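Local coordinates for protein syndapin (Drosophila melanogaster, PDB 3I2W) that binds membrane phospholipids through its dimeric F-BAR domain and probably acts in endocytosis, regulating the internalisation of plasma-membrane proteins, at the interface of chains A and B. Numbering follows the deposited sequence. Chains: chain A/B, Syndapin.

Contact 1: the interface of chains A and B. Residues chain A 61, 65, 264, 267-268; chain B 23, 225-226, 229.
A:Glu61 meets B:Arg225 head-on at the dimer interface of this F-BAR domain, and the pair shows how a two-pronged salt bridge can be set in an apolar frame. The glutamate stands in the short loop between helices 11-58 and 63-105 of chain A. Its CB lies against the leucine of helix 11-58 of the partner, 3.8 Å from B:Leu23 CD2. CG is anti to the backbone N (chi1 -171°), and a bend at the next bond turns the carboxylate toward helix 169-240 of chain B. There the carboxyl carbon CD touches the other branch of the same leucine, CD1. At the tip, OE1 accepts a hydrogen bond from NH1 of B:Arg225 through its syn lone pair at 3.1 Å. OE2 takes the second, from NH2 of B:Arg225, at 2.9 Å and close to straight, 169° at the hydrogen; it too is met on the syn side, tilted a little out of the carboxylate plane. With the two planar groups only 28° apart, each oxygen faces its own nitrogen.

B:Leu23 CD1 covers one face of the guanidinium toward its rim, while NH1 lies over the centre of the B:Phe229 ring. These neighbours probably hold the arginine end flat and limit its rotation. An alanine in place of A:Glu61 would probably leave the B:Arg225 guanidinium without its paired acceptor and less restrained, and open a gap beside CD1 of B:Leu23.

Alongside, B:Leu226 wedges its two methyls between chain A segments: CD1 packs on CB of A:Gln264 at 3.9 Å, and CD2 points toward A:Thr65. A second-shell bond ties those two segments together near the start of helix 63-105, where the backbone N of A:Thr65 donates to the syn lone pair of A:Asp267 OD2 at 2.8 Å.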
ATOM      1  N   GLU A  61     -13.927  -7.148  19.376  1.00 30.38           N
ATOM      2  CA  GLU A  61     -12.679  -7.676  19.929  1.00 30.60           C
ATOM      3  C   GLU A  61     -12.189  -6.783  21.057  1.00 31.39           C
ATOM      4  O   GLU A  61     -12.148  -5.585  20.910  1.00 32.58           O
ATOM      5  CB  GLU A  61     -11.610  -7.785  18.845  1.00 29.96           C
ATOM      6  CG  GLU A  61     -10.360  -8.513  19.285  1.00 28.96           C
ATOM      7  CD  GLU A  61     -10.577  -9.964  19.274  1.00 31.31           C
ATOM      8  OE1 GLU A  61     -10.512 -10.595  18.182  1.00 36.58           O
ATOM      9  OE2 GLU A  61     -10.847 -10.495  20.352  1.00 31.82           O
ATOM     10  N   THR A  65      -5.928  -9.111  22.929  1.00 29.04           N
ATOM     11  CA  THR A  65      -6.093  -9.607  21.575  1.00 29.31           C
ATOM     12  C   THR A  65      -6.357  -8.437  20.635  1.00 29.94           C
ATOM     13  O   THR A  65      -5.775  -8.332  19.556  1.00 28.86           O
ATOM     14  CB  THR A  65      -7.133 -10.652  21.485  1.00 28.80           C
ATOM     15  OG1 THR A  65      -6.584 -11.828  22.031  1.00 31.47           O
ATOM     16  CG2 THR A  65      -7.435 -11.002  20.064  1.00 28.69           C
ATOM     17  N   GLN A 264      -4.511 -14.702  26.359  1.00 38.73           N
ATOM     18  CA  GLN A 264      -5.906 -15.103  26.359  1.00 38.86           C
ATOM     19  C   GLN A 264      -6.353 -15.229  27.774  1.00 39.83           C
ATOM     20  O   GLN A 264      -7.504 -15.006  28.092  1.00 40.29           O
ATOM     21  CB  GLN A 264      -6.180 -16.379  25.567  1.00 38.38           C
ATOM     22  CG  GLN A 264      -5.347 -17.613  25.897  1.00 39.96           C
ATOM     23  CD  GLN A 264      -5.653 -18.283  27.249  1.00 43.60           C
ATOM     24  OE1 GLN A 264      -6.802 -18.332  27.725  1.00 44.04           O
ATOM     25  NE2 GLN A 264      -4.603 -18.820  27.870  1.00 45.75           N
ATOM     26  N   ASP A 267      -7.462 -11.797  28.950  1.00 39.42           N
ATOM     27  CA  ASP A 267      -8.650 -11.333  28.271  1.00 38.96           C
ATOM     28  C   ASP A 267      -9.875 -12.107  28.766  1.00 37.73           C
ATOM     29  O   ASP A 267     -10.931 -11.539  28.963  1.00 37.19           O
ATOM     30  CB  ASP A 267      -8.502 -11.381  26.734  1.00 39.73           C
ATOM     31  CG  ASP A 267      -7.473 -10.374  26.188  1.00 38.68           C
ATOM     32  OD1 ASP A 267      -6.970  -9.516  26.931  1.00 39.44           O
ATOM     33  OD2 ASP A 267      -7.156 -10.457  24.989  1.00 39.55           O
ATOM     34  N   LEU A 268      -9.707 -13.397  28.979  1.00 37.11           N
ATOM     35  CA  LEU A 268     -10.727 -14.220  29.591  1.00 36.98           C
ATOM     36  C   LEU A 268     -11.007 -13.859  31.050  1.00 37.02           C
ATOM     37  O   LEU A 268     -12.156 -13.886  31.511  1.00 36.73           O
ATOM     38  CB  LEU A 268     -10.353 -15.689  29.483  1.00 36.32           C
ATOM     39  CG  LEU A 268     -10.456 -16.292  28.082  1.00 37.02           C
ATOM     40  CD1 LEU A 268     -10.295 -17.817  28.149  1.00 41.64           C
ATOM     41  CD2 LEU A 268     -11.756 -15.971  27.440  1.00 34.89           C
TER
ATOM     42  N   LEU B  23     -16.001 -11.357  13.920  1.00 22.94           N
ATOM     43  CA  LEU B  23     -14.560 -11.137  13.870  1.00 22.99           C
ATOM     44  C   LEU B  23     -13.849 -12.038  12.856  1.00 23.54           C
ATOM     45  O   LEU B  23     -12.928 -11.621  12.214  1.00 24.98           O
ATOM     46  CB  LEU B  23     -13.914 -11.227  15.239  1.00 22.42           C
ATOM     47  CG  LEU B  23     -14.418 -10.277  16.336  1.00 20.93           C
ATOM     48  CD1 LEU B  23     -13.844 -10.758  17.643  1.00 22.15           C
ATOM     49  CD2 LEU B  23     -14.086  -8.807  16.143  1.00 15.48           C
ATOM     50  N   ARG B 225     -10.576 -19.529  20.147  1.00 29.82           N
ATOM     51  CA  ARG B 225     -10.647 -18.520  19.106  1.00 28.69           C
ATOM     52  C   ARG B 225      -9.504 -17.574  19.329  1.00 27.87           C
ATOM     53  O   ARG B 225      -8.798 -17.210  18.384  1.00 27.95           O
ATOM     54  CB  ARG B 225     -11.970 -17.748  19.119  1.00 29.06           C
ATOM     55  CG  ARG B 225     -12.079 -16.810  17.877  1.00 27.73           C
ATOM     56  CD  ARG B 225     -13.187 -15.844  17.948  1.00 23.65           C
ATOM     57  NE  ARG B 225     -13.044 -14.930  19.088  1.00 28.85           N
ATOM     58  CZ  ARG B 225     -12.288 -13.827  19.104  1.00 29.19           C
ATOM     59  NH1 ARG B 225     -11.563 -13.499  18.052  1.00 32.29           N
ATOM     60  NH2 ARG B 225     -12.232 -13.061  20.188  1.00 24.50           N
ATOM     61  N   LEU B 226      -9.309 -17.173  20.576  1.00 26.80           N
ATOM     62  CA  LEU B 226      -8.286 -16.175  20.818  1.00 26.99           C
ATOM     63  C   LEU B 226      -6.902 -16.741  20.481  1.00 27.06           C
ATOM     64  O   LEU B 226      -6.010 -16.003  20.136  1.00 27.38           O
ATOM     65  CB  LEU B 226      -8.312 -15.647  22.238  1.00 25.87           C
ATOM     66  CG  LEU B 226      -9.570 -14.943  22.691  1.00 26.75           C
ATOM     67  CD1 LEU B 226      -9.371 -14.710  24.116  1.00 32.23           C
ATOM     68  CD2 LEU B 226      -9.755 -13.597  22.094  1.00 28.46           C
ATOM     69  N   PHE B 229      -6.649 -16.676  16.633  1.00 27.00           N
ATOM     70  CA  PHE B 229      -6.410 -15.336  16.114  1.00 27.58           C
ATOM     71  C   PHE B 229      -4.985 -14.887  16.362  1.00 28.46           C
ATOM     72  O   PHE B 229      -4.402 -14.222  15.522  1.00 29.18           O
ATOM     73  CB  PHE B 229      -7.415 -14.310  16.664  1.00 26.64           C
ATOM     74  CG  PHE B 229      -8.724 -14.255  15.897  1.00 24.01           C
ATOM     75  CD1 PHE B 229      -9.266 -13.054  15.548  1.00 23.99           C
ATOM     76  CD2 PHE B 229      -9.413 -15.409  15.547  1.00 21.88           C
ATOM     77  CE1 PHE B 229     -10.462 -13.011  14.850  1.00 23.64           C
ATOM     78  CE2 PHE B 229     -10.602 -15.373  14.863  1.00 18.89           C
ATOM     79  CZ  PHE B 229     -11.140 -14.203  14.537  1.00 20.67           C
TER

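Contact 2: the interface of chains A and B. Residues chain A 288-290; chain B 144-145, 148-149, 152.
A:Tyr289 lies flat across helix 114-159 of chain B, a worked case of the end of a construct anchored by an aromatic ring together with polar bonds of the residue before it. The apolar part of the contact centres on that ring. CG is anti to the backbone N (chi1 178°), which sets it beside the carbonyl carbon and points the ring over the helix. CB of B:Cys148 sits under the middle of one face, 3.6 Å from the ring centroid, in a CH-pi contact. CD2 of the B:His145 imidazole comes to the ring's edge beside CD1. On the opposite rim, CD of B:Arg152 packs against CE2 at 3.6 Å, and the guanidinium stands almost perpendicular to the ring, 84° between planes, with its own edge toward CE2. The phenol oxygen OH ends over the aliphatic start of the B:Lys149 side chain.

Polar bonds secure the residue before it. The hydroxyl OH of B:Tyr144 donates to the syn lone pair of A:Glu288 OE2 at 2.8 Å, approaching with its ring and the carboxylate 54° apart. The same oxygen accepts from the backbone N of A:Tyr289 on its anti side, at 2.7 Å but strongly bent. Two donors thus grip OE2 and probably restrict the carboxylate's rotation. NE2 of B:His145 lies 3.0 Å from the carbonyl O of A:Glu288, a hydrogen bond if this nitrogen carries the proton.

In the fold, the C-terminal tail of the chain A construct runs as a loop along one side of the partner's long helix 114-159, meeting residues spaced over successive turns of the distal arm of the curved dimer.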
ATOM      1  N   GLU A 288     -38.345  -5.321  53.801  1.00 69.39           N
ATOM      2  CA  GLU A 288     -39.472  -4.830  54.589  1.00 71.60           C
ATOM      3  C   GLU A 288     -40.459  -3.905  53.835  1.00 72.81           C
ATOM      4  O   GLU A 288     -40.362  -3.673  52.616  1.00 73.03           O
ATOM      5  CB  GLU A 288     -38.951  -4.151  55.865  1.00 72.06           C
ATOM      6  CG  GLU A 288     -39.936  -4.158  57.061  1.00 73.76           C
ATOM      7  CD  GLU A 288     -40.909  -5.366  57.064  1.00 75.19           C
ATOM      8  OE1 GLU A 288     -40.641  -6.368  57.758  1.00 76.02           O
ATOM      9  OE2 GLU A 288     -41.958  -5.326  56.382  1.00 74.53           O
ATOM     10  N   TYR A 289     -41.431  -3.392  54.571  1.00 74.14           N
ATOM     11  CA  TYR A 289     -42.478  -2.614  53.960  1.00 75.61           C
ATOM     12  C   TYR A 289     -42.234  -1.136  54.216  1.00 76.39           C
ATOM     13  O   TYR A 289     -41.837  -0.785  55.321  1.00 76.35           O
ATOM     14  CB  TYR A 289     -43.842  -3.051  54.510  1.00 75.37           C
ATOM     15  CG  TYR A 289     -44.939  -2.226  53.941  1.00 76.09           C
ATOM     16  CD1 TYR A 289     -45.258  -2.314  52.582  1.00 77.38           C
ATOM     17  CD2 TYR A 289     -45.623  -1.309  54.730  1.00 76.70           C
ATOM     18  CE1 TYR A 289     -46.245  -1.527  52.030  1.00 78.18           C
ATOM     19  CE2 TYR A 289     -46.611  -0.514  54.190  1.00 77.26           C
ATOM     20  CZ  TYR A 289     -46.918  -0.628  52.845  1.00 78.71           C
ATOM     21  OH  TYR A 289     -47.907   0.154  52.308  1.00 80.88           O
ATOM     22  N   THR A 290     -42.439  -0.286  53.199  1.00 77.81           N
ATOM     23  CA  THR A 290     -42.512   1.191  53.385  1.00 79.27           C
ATOM     24  C   THR A 290     -43.162   1.545  54.736  1.00 79.76           C
ATOM     25  O   THR A 290     -42.806   2.537  55.383  1.00 80.19           O
ATOM     26  CB  THR A 290     -43.280   1.921  52.196  1.00 79.64           C
ATOM     27  OG1 THR A 290     -42.334   2.388  51.228  1.00 80.32           O
ATOM     28  CG2 THR A 290     -44.149   3.147  52.670  1.00 79.34           C
TER
ATOM     29  N   TYR B 144     -47.073  -9.540  49.665  1.00 53.92           N
ATOM     30  CA  TYR B 144     -46.943  -9.291  51.089  1.00 54.09           C
ATOM     31  C   TYR B 144     -46.858  -7.821  51.359  1.00 54.92           C
ATOM     32  O   TYR B 144     -46.984  -7.371  52.473  1.00 55.69           O
ATOM     33  CB  TYR B 144     -45.710  -9.985  51.641  1.00 53.70           C
ATOM     34  CG  TYR B 144     -45.139  -9.346  52.888  1.00 53.01           C
ATOM     35  CD1 TYR B 144     -45.597  -9.693  54.151  1.00 54.64           C
ATOM     36  CD2 TYR B 144     -44.135  -8.388  52.817  1.00 55.05           C
ATOM     37  CE1 TYR B 144     -45.073  -9.096  55.333  1.00 52.93           C
ATOM     38  CE2 TYR B 144     -43.590  -7.783  54.003  1.00 53.96           C
ATOM     39  CZ  TYR B 144     -44.074  -8.148  55.249  1.00 53.17           C
ATOM     40  OH  TYR B 144     -43.564  -7.573  56.407  1.00 51.02           O
ATOM     41  N   HIS B 145     -46.615  -7.049  50.328  1.00 55.96           N
ATOM     42  CA  HIS B 145     -46.472  -5.643  50.527  1.00 56.45           C
ATOM     43  C   HIS B 145     -47.867  -5.122  50.313  1.00 57.10           C
ATOM     44  O   HIS B 145     -48.232  -4.077  50.832  1.00 57.37           O
ATOM     45  CB  HIS B 145     -45.491  -5.024  49.511  1.00 56.69           C
ATOM     46  CG  HIS B 145     -44.042  -5.129  49.895  1.00 56.91           C
ATOM     47  ND1 HIS B 145     -43.021  -4.907  48.996  1.00 58.31           N
ATOM     48  CD2 HIS B 145     -43.440  -5.425  51.073  1.00 59.38           C
ATOM     49  CE1 HIS B 145     -41.853  -5.054  49.603  1.00 59.11           C
ATOM     50  NE2 HIS B 145     -42.077  -5.370  50.865  1.00 59.24           N
ATOM     51  N   CYS B 148     -49.659  -5.672  53.464  1.00 62.45           N
ATOM     52  CA  CYS B 148     -49.267  -4.684  54.467  1.00 63.53           C
ATOM     53  C   CYS B 148     -50.037  -3.402  54.254  1.00 65.26           C
ATOM     54  O   CYS B 148     -50.524  -2.778  55.208  1.00 65.33           O
ATOM     55  CB  CYS B 148     -47.778  -4.385  54.383  1.00 62.95           C
ATOM     56  SG  CYS B 148     -46.736  -5.531  55.263  1.00 61.21           S
ATOM     57  N   LYS B 149     -50.118  -3.012  52.987  1.00 67.04           N
ATOM     58  CA  LYS B 149     -50.831  -1.835  52.591  1.00 69.02           C
ATOM     59  C   LYS B 149     -52.297  -1.961  52.951  1.00 69.44           C
ATOM     60  O   LYS B 149     -52.822  -1.070  53.592  1.00 69.84           O
ATOM     61  CB  LYS B 149     -50.661  -1.574  51.095  1.00 69.72           C
ATOM     62  CG  LYS B 149     -50.723  -0.075  50.724  1.00 72.75           C
ATOM     63  CD  LYS B 149     -50.773   0.168  49.203  1.00 76.94           C
ATOM     64  CE  LYS B 149     -52.142  -0.208  48.615  1.00 78.69           C
ATOM     65  NZ  LYS B 149     -52.428   0.541  47.348  1.00 80.15           N
ATOM     66  N   ARG B 152     -53.136  -1.468  56.609  1.00 76.12           N
ATOM     67  CA  ARG B 152     -52.892  -0.144  57.198  1.00 76.61           C
ATOM     68  C   ARG B 152     -54.034   0.826  56.882  1.00 75.74           C
ATOM     69  O   ARG B 152     -54.252   1.796  57.593  1.00 75.46           O
ATOM     70  CB  ARG B 152     -51.538   0.412  56.747  1.00 77.22           C
ATOM     71  CG  ARG B 152     -50.326  -0.344  57.341  1.00 81.41           C
ATOM     72  CD  ARG B 152     -48.968   0.226  56.853  1.00 88.57           C
ATOM     73  NE  ARG B 152     -48.713   1.606  57.315  1.00 94.03           N
ATOM     74  CZ  ARG B 152     -47.830   2.468  56.783  1.00 96.82           C
ATOM     75  NH1 ARG B 152     -47.066   2.138  55.739  1.00 98.15           N
ATOM     76  NH2 ARG B 152     -47.706   3.687  57.305  1.00 97.66           N
TER

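About 50 Å separates the centres of contact 1 and contact 2, and they share no residues. Contact 1 lies toward the middle of the elongated dimer, where a loop and short helix 264-275 of chain A meet the long helices of chain B; contact 2 lies far out on the arm of chain B. Chain A links them through its C-terminal segment, which continues beyond helix 264-275 to reach the partner's arm. Two-fold symmetry repeats contact 1 with the chains exchanged; the twin of contact 2 is expected, though the modelled chain B stops short of it, so crossing tails probably help steady the curved homodimer.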